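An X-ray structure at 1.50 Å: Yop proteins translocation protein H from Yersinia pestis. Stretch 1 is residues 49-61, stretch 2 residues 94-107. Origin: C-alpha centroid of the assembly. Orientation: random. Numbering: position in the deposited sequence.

Stretch 1 (49-61) SVVPAIDLPELRS
Stretch 2 (94-107) PYLSELINKELMIL

Stretch 1 enters as an extended segment, Ser49 to Val51, with phi/psi of -91/139, -67/155 and -125/87, and becomes helical from Pro52 through Ser61. Stretch 2 is helical from Pro94, with regular i to i-4 backbone hydrogen bonds such as Leu99 N to Tyr95 O at 3.0 Å. The two helix axes approach to 10.2 Å and cross at -82°, nearly perpendicular; together the two stretches bury 695 Å², counting both sides, with contacts from Tyr95 to Ile106. Two pairs fix the register: the CA atoms of Val50 and Tyr95 lie 6.3 Å apart, those of Leu56 and Glu103 6.8 Å.

Ser49 points its CA-to-CB bond away from stretch 2 and contributes backbone instead, its O lying 3.4 Å from Tyr95 CE1. Val50 (chi1 -59°, m) loses 95 Å² to the helix, more than any other residue here. Its CG1 stands 3.9 Å from the centroid of the Tyr95 ring and only 2° off the ring normal, a CH-pi contact over the face; the same methyl is 3.5 Å from Leu99 CD1. Its CG2 lies 3.6 Å from Lys102 CE, so the beta-branched side chain touches both ring and aliphatic chain. Lys102 NZ meanwhile forms a salt bridge with Glu98 OE2 at 3.3 Å.

Val51 occupies the N-cap position, and its O accepts from Asp55 N at 2.8 Å. Its own N donates to Asp55 OD2 (3.0 Å, 163°), tying the side chain of the first turn back to the cap. Pro52 has no amide hydrogen to donate, which costs nothing in the first turn of a helix; its CG reaches 4.2 Å from Lys102 CD.

Asp55 (chi1 -69°, m; chi2 -22°) points toward stretch 2 and is buried. Tyr95 (chi1 -165°, t; chi2 99°) extends its hydroxyl to it, and Tyr95 OH donates to Asp55 OD2 in a very short 2.5 Å hydrogen bond. That oxygen therefore accepts from both Val51 N and Tyr95 OH, which helps satisfy a carboxylate in a buried site. Asp55 CB packs 3.4 Å from Leu99 CD1.

Leu56 (m, t) starts sideways, but its end comes nearer and sits as a knob among Leu99, Lys102, Glu103 and Ile106: CD2 is 3.7 Å from Leu99 O, and CD1 is 3.8 Å from Ile106 CD1. At Pro57, whose N cannot donate to the preceding turn, the helix is kinked; the CA-to-CB bond of Pro57 points away from stretch 2.

One turn beyond Asp55, Leu59 (chi1 176°, t; chi2 135°, between wells) points toward stretch 2 and fills a second hole formed by Leu96, Leu99, Ile100 and Glu103. Leu59 CD1 lies 4.1 Å from Leu99 CB and 4.2 Å from Ile100 CG1, while Leu59 CD2 is 3.7 Å from Glu103 CG.

Arg60 (m, t, m, chi4 -107°) closes the contact. Its NH1 donates to Glu103 OE1 at 3.1 Å and 160°, a salt bridge met at the guanidinium edge. Glu103 (t, p, chi3 22°) thus offers methylenes to the leucines and charge to Arg60.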

# COMPACT_ATOMS: atom_id res chain seq x y z
N SER A 49 6.72 7.36 17.89
CA SER A 49 5.79 6.24 18.03
C SER A 49 4.51 6.44 17.24
O SER A 49 3.93 7.53 17.23
CB SER A 49 5.44 6.02 19.50
OG SER A 49 6.61 5.91 20.28
N VAL A 50 4.06 5.36 16.62
CA VAL A 50 2.81 5.37 15.89
C VAL A 50 1.64 5.53 16.84
O VAL A 50 1.73 5.21 18.03
CB VAL A 50 2.62 4.09 15.04
CG1 VAL A 50 3.76 3.96 14.02
CG2 VAL A 50 2.49 2.84 15.92
N VAL A 51 0.54 6.05 16.30
CA VAL A 51 -0.66 6.32 17.07
C VAL A 51 -1.79 5.59 16.35
O VAL A 51 -2.45 6.18 15.50
CB VAL A 51 -0.98 7.82 17.11
CG1 VAL A 51 -2.14 8.09 18.07
CG2 VAL A 51 0.23 8.63 17.49
N PRO A 52 -2.01 4.32 16.67
CA PRO A 52 -2.94 3.48 15.90
C PRO A 52 -4.33 4.07 15.64
O PRO A 52 -4.81 4.02 14.51
CB PRO A 52 -3.06 2.23 16.77
CG PRO A 52 -1.77 2.14 17.47
CD PRO A 52 -1.34 3.55 17.74
N ALA A 53 -4.98 4.63 16.65
CA ALA A 53 -6.35 5.11 16.50
C ALA A 53 -6.47 6.27 15.51
O ALA A 53 -7.54 6.48 14.95
CB ALA A 53 -6.94 5.50 17.87
N ILE A 54 -5.37 6.98 15.29
CA ILE A 54 -5.30 8.12 14.38
C ILE A 54 -4.71 7.72 13.03
O ILE A 54 -5.28 8.04 11.98
CB ILE A 54 -4.43 9.22 15.03
CG1 ILE A 54 -5.07 9.70 16.34
CG2 ILE A 54 -4.19 10.36 14.07
CD1 ILE A 54 -6.38 10.40 16.18
N ASP A 55 -3.60 7.00 13.06
CA ASP A 55 -2.81 6.72 11.88
C ASP A 55 -3.39 5.62 11.00
O ASP A 55 -3.24 5.66 9.78
CB ASP A 55 -1.38 6.32 12.26
CG ASP A 55 -0.58 7.47 12.84
OD1 ASP A 55 -0.92 8.64 12.60
OD2 ASP A 55 0.44 7.26 13.53
N LEU A 56 -4.00 4.61 11.60
CA LEU A 56 -4.54 3.51 10.81
C LEU A 56 -5.71 3.94 9.93
O LEU A 56 -5.72 3.61 8.76
CB LEU A 56 -4.86 2.29 11.66
CG LEU A 56 -3.61 1.58 12.19
CD1 LEU A 56 -3.96 0.50 13.20
CD2 LEU A 56 -2.78 0.99 11.04
N PRO A 57 -6.69 4.66 10.47
CA PRO A 57 -7.73 5.24 9.61
C PRO A 57 -7.19 6.10 8.47
O PRO A 57 -7.72 6.02 7.37
CB PRO A 57 -8.55 6.09 10.59
CG PRO A 57 -8.42 5.38 11.85
CD PRO A 57 -6.98 4.90 11.89
N GLU A 58 -6.16 6.90 8.74
CA GLU A 58 -5.54 7.71 7.69
C GLU A 58 -4.90 6.81 6.63
O GLU A 58 -5.08 7.03 5.43
CB GLU A 58 -4.48 8.65 8.30
CG GLU A 58 -5.10 9.79 9.08
CD GLU A 58 -4.07 10.66 9.80
OE1 GLU A 58 -2.84 10.40 9.69
OE2 GLU A 58 -4.49 11.62 10.49
N LEU A 59 -4.17 5.80 7.08
CA LEU A 59 -3.51 4.86 6.17
C LEU A 59 -4.53 4.14 5.30
O LEU A 59 -4.33 4.00 4.09
CB LEU A 59 -2.67 3.85 6.96
CG LEU A 59 -2.01 2.72 6.16
CD1 LEU A 59 -0.56 2.52 6.60
CD2 LEU A 59 -2.79 1.43 6.29
N ARG A 60 -5.63 3.69 5.90
CA ARG A 60 -6.68 2.99 5.13
C ARG A 60 -7.35 3.93 4.14
O ARG A 60 -7.69 3.52 3.04
CB ARG A 60 -7.68 2.34 6.07
CG ARG A 60 -7.04 1.32 6.98
CD ARG A 60 -8.00 0.44 7.72
NE ARG A 60 -8.63 1.13 8.83
CZ ARG A 60 -8.37 0.94 10.12
NH1 ARG A 60 -7.44 0.08 10.54
NH2 ARG A 60 -9.04 1.62 11.02
N SER A 61 -7.48 5.21 4.51
CA SER A 61 -8.05 6.22 3.63
C SER A 61 -7.23 6.40 2.36
O SER A 61 -7.78 6.50 1.26
CB SER A 61 -8.17 7.55 4.36
OG SER A 61 -8.68 8.51 3.47
N PRO A 94 10.94 3.94 9.89
CA PRO A 94 10.35 2.92 10.75
C PRO A 94 8.91 3.24 11.15
O PRO A 94 8.18 2.33 11.51
CB PRO A 94 11.27 2.90 11.97
CG PRO A 94 11.95 4.22 11.99
CD PRO A 94 11.98 4.72 10.59
N TYR A 95 8.54 4.51 11.08
CA TYR A 95 7.19 4.93 11.42
C TYR A 95 6.19 4.33 10.46
O TYR A 95 5.25 3.67 10.90
CB TYR A 95 7.08 6.45 11.40
CG TYR A 95 5.85 6.99 12.09
CD1 TYR A 95 5.93 7.49 13.39
CD2 TYR A 95 4.62 7.04 11.44
CE1 TYR A 95 4.82 8.00 14.02
CE2 TYR A 95 3.49 7.55 12.07
CZ TYR A 95 3.60 8.03 13.37
OH TYR A 95 2.51 8.54 14.02
N LEU A 96 6.39 4.55 9.17
CA LEU A 96 5.46 4.05 8.15
C LEU A 96 5.53 2.52 8.09
O LEU A 96 4.52 1.85 7.93
CB LEU A 96 5.74 4.67 6.77
CG LEU A 96 4.84 4.22 5.60
CD1 LEU A 96 3.35 4.37 5.91
CD2 LEU A 96 5.18 4.99 4.32
N SER A 97 6.73 1.99 8.23
CA SER A 97 6.92 0.55 8.24
C SER A 97 6.13 -0.10 9.38
O SER A 97 5.52 -1.15 9.20
CB SER A 97 8.40 0.22 8.35
OG SER A 97 9.06 0.71 7.21
N GLU A 98 6.14 0.55 10.54
CA GLU A 98 5.45 0.01 11.72
C GLU A 98 3.94 0.10 11.54
O GLU A 98 3.21 -0.83 11.88
CB GLU A 98 5.86 0.76 12.99
CG GLU A 98 5.10 0.34 14.24
CD GLU A 98 5.27 -1.12 14.61
OE1 GLU A 98 6.16 -1.78 14.06
OE2 GLU A 98 4.50 -1.61 15.46
N LEU A 99 3.48 1.23 11.01
CA LEU A 99 2.07 1.42 10.65
C LEU A 99 1.57 0.32 9.73
O LEU A 99 0.49 -0.22 9.92
CB LEU A 99 1.91 2.75 9.92
CG LEU A 99 0.91 3.77 10.41
CD1 LEU A 99 1.00 3.92 11.93
CD2 LEU A 99 1.22 5.08 9.70
N ILE A 100 2.37 0.03 8.70
CA ILE A 100 2.01 -0.96 7.71
C ILE A 100 1.86 -2.31 8.36
O ILE A 100 0.90 -3.04 8.13
CB ILE A 100 3.05 -1.00 6.58
CG1 ILE A 100 2.87 0.23 5.69
CG2 ILE A 100 2.91 -2.29 5.76
CD1 ILE A 100 3.93 0.37 4.61
N ASN A 101 2.82 -2.64 9.21
CA ASN A 101 2.78 -3.92 9.88
C ASN A 101 1.57 -4.07 10.82
O ASN A 101 1.02 -5.15 10.92
CB ASN A 101 4.13 -4.20 10.53
CG ASN A 101 5.23 -4.48 9.47
OD1 ASN A 101 5.08 -5.35 8.59
ND2 ASN A 101 6.32 -3.72 9.52
N LYS A 102 1.14 -2.98 11.45
CA LYS A 102 -0.06 -3.02 12.29
C LYS A 102 -1.32 -3.26 11.45
O LYS A 102 -2.19 -4.04 11.84
CB LYS A 102 -0.20 -1.75 13.13
CG LYS A 102 0.86 -1.65 14.21
CD LYS A 102 0.47 -0.73 15.30
CE LYS A 102 1.57 -0.60 16.33
NZ LYS A 102 1.70 -1.82 17.15
N GLU A 103 -1.43 -2.61 10.30
CA GLU A 103 -2.54 -2.87 9.38
C GLU A 103 -2.51 -4.29 8.83
O GLU A 103 -3.55 -4.92 8.70
CB GLU A 103 -2.57 -1.86 8.22
CG GLU A 103 -3.72 -2.06 7.23
CD GLU A 103 -5.12 -1.96 7.84
OE1 GLU A 103 -5.28 -1.35 8.92
OE2 GLU A 103 -6.08 -2.47 7.23
N LEU A 104 -1.33 -4.81 8.50
CA LEU A 104 -1.24 -6.17 7.99
C LEU A 104 -1.73 -7.17 9.05
O LEU A 104 -2.38 -8.15 8.72
CB LEU A 104 0.18 -6.51 7.52
CG LEU A 104 0.55 -5.87 6.18
CD1 LEU A 104 2.02 -6.01 5.92
CD2 LEU A 104 -0.21 -6.49 5.03
N MET A 105 -1.47 -6.88 10.32
CA MET A 105 -1.92 -7.75 11.41
C MET A 105 -3.44 -7.75 11.47
O MET A 105 -4.04 -8.79 11.72
CB MET A 105 -1.29 -7.32 12.74
CG MET A 105 -1.74 -8.11 13.97
SD MET A 105 -1.08 -9.75 13.94
CE MET A 105 0.51 -9.49 14.70
N ILE A 106 -4.05 -6.60 11.23
CA ILE A 106 -5.51 -6.49 11.19
C ILE A 106 -6.11 -7.23 9.99
O ILE A 106 -7.16 -7.86 10.11
CB ILE A 106 -5.92 -5.00 11.20
CG1 ILE A 106 -5.60 -4.38 12.56
CG2 ILE A 106 -7.43 -4.82 10.88
CD1 ILE A 106 -5.60 -2.86 12.54
N LEU A 107 -5.44 -7.16 8.84
CA LEU A 107 -5.94 -7.77 7.61
C LEU A 107 -5.78 -9.29 7.61
O LEU A 107 -6.33 -9.98 6.75
CB LEU A 107 -5.21 -7.17 6.40
CG LEU A 107 -5.55 -5.71 6.11
CD1 LEU A 107 -4.63 -5.14 5.03
CD2 LEU A 107 -7.01 -5.55 5.69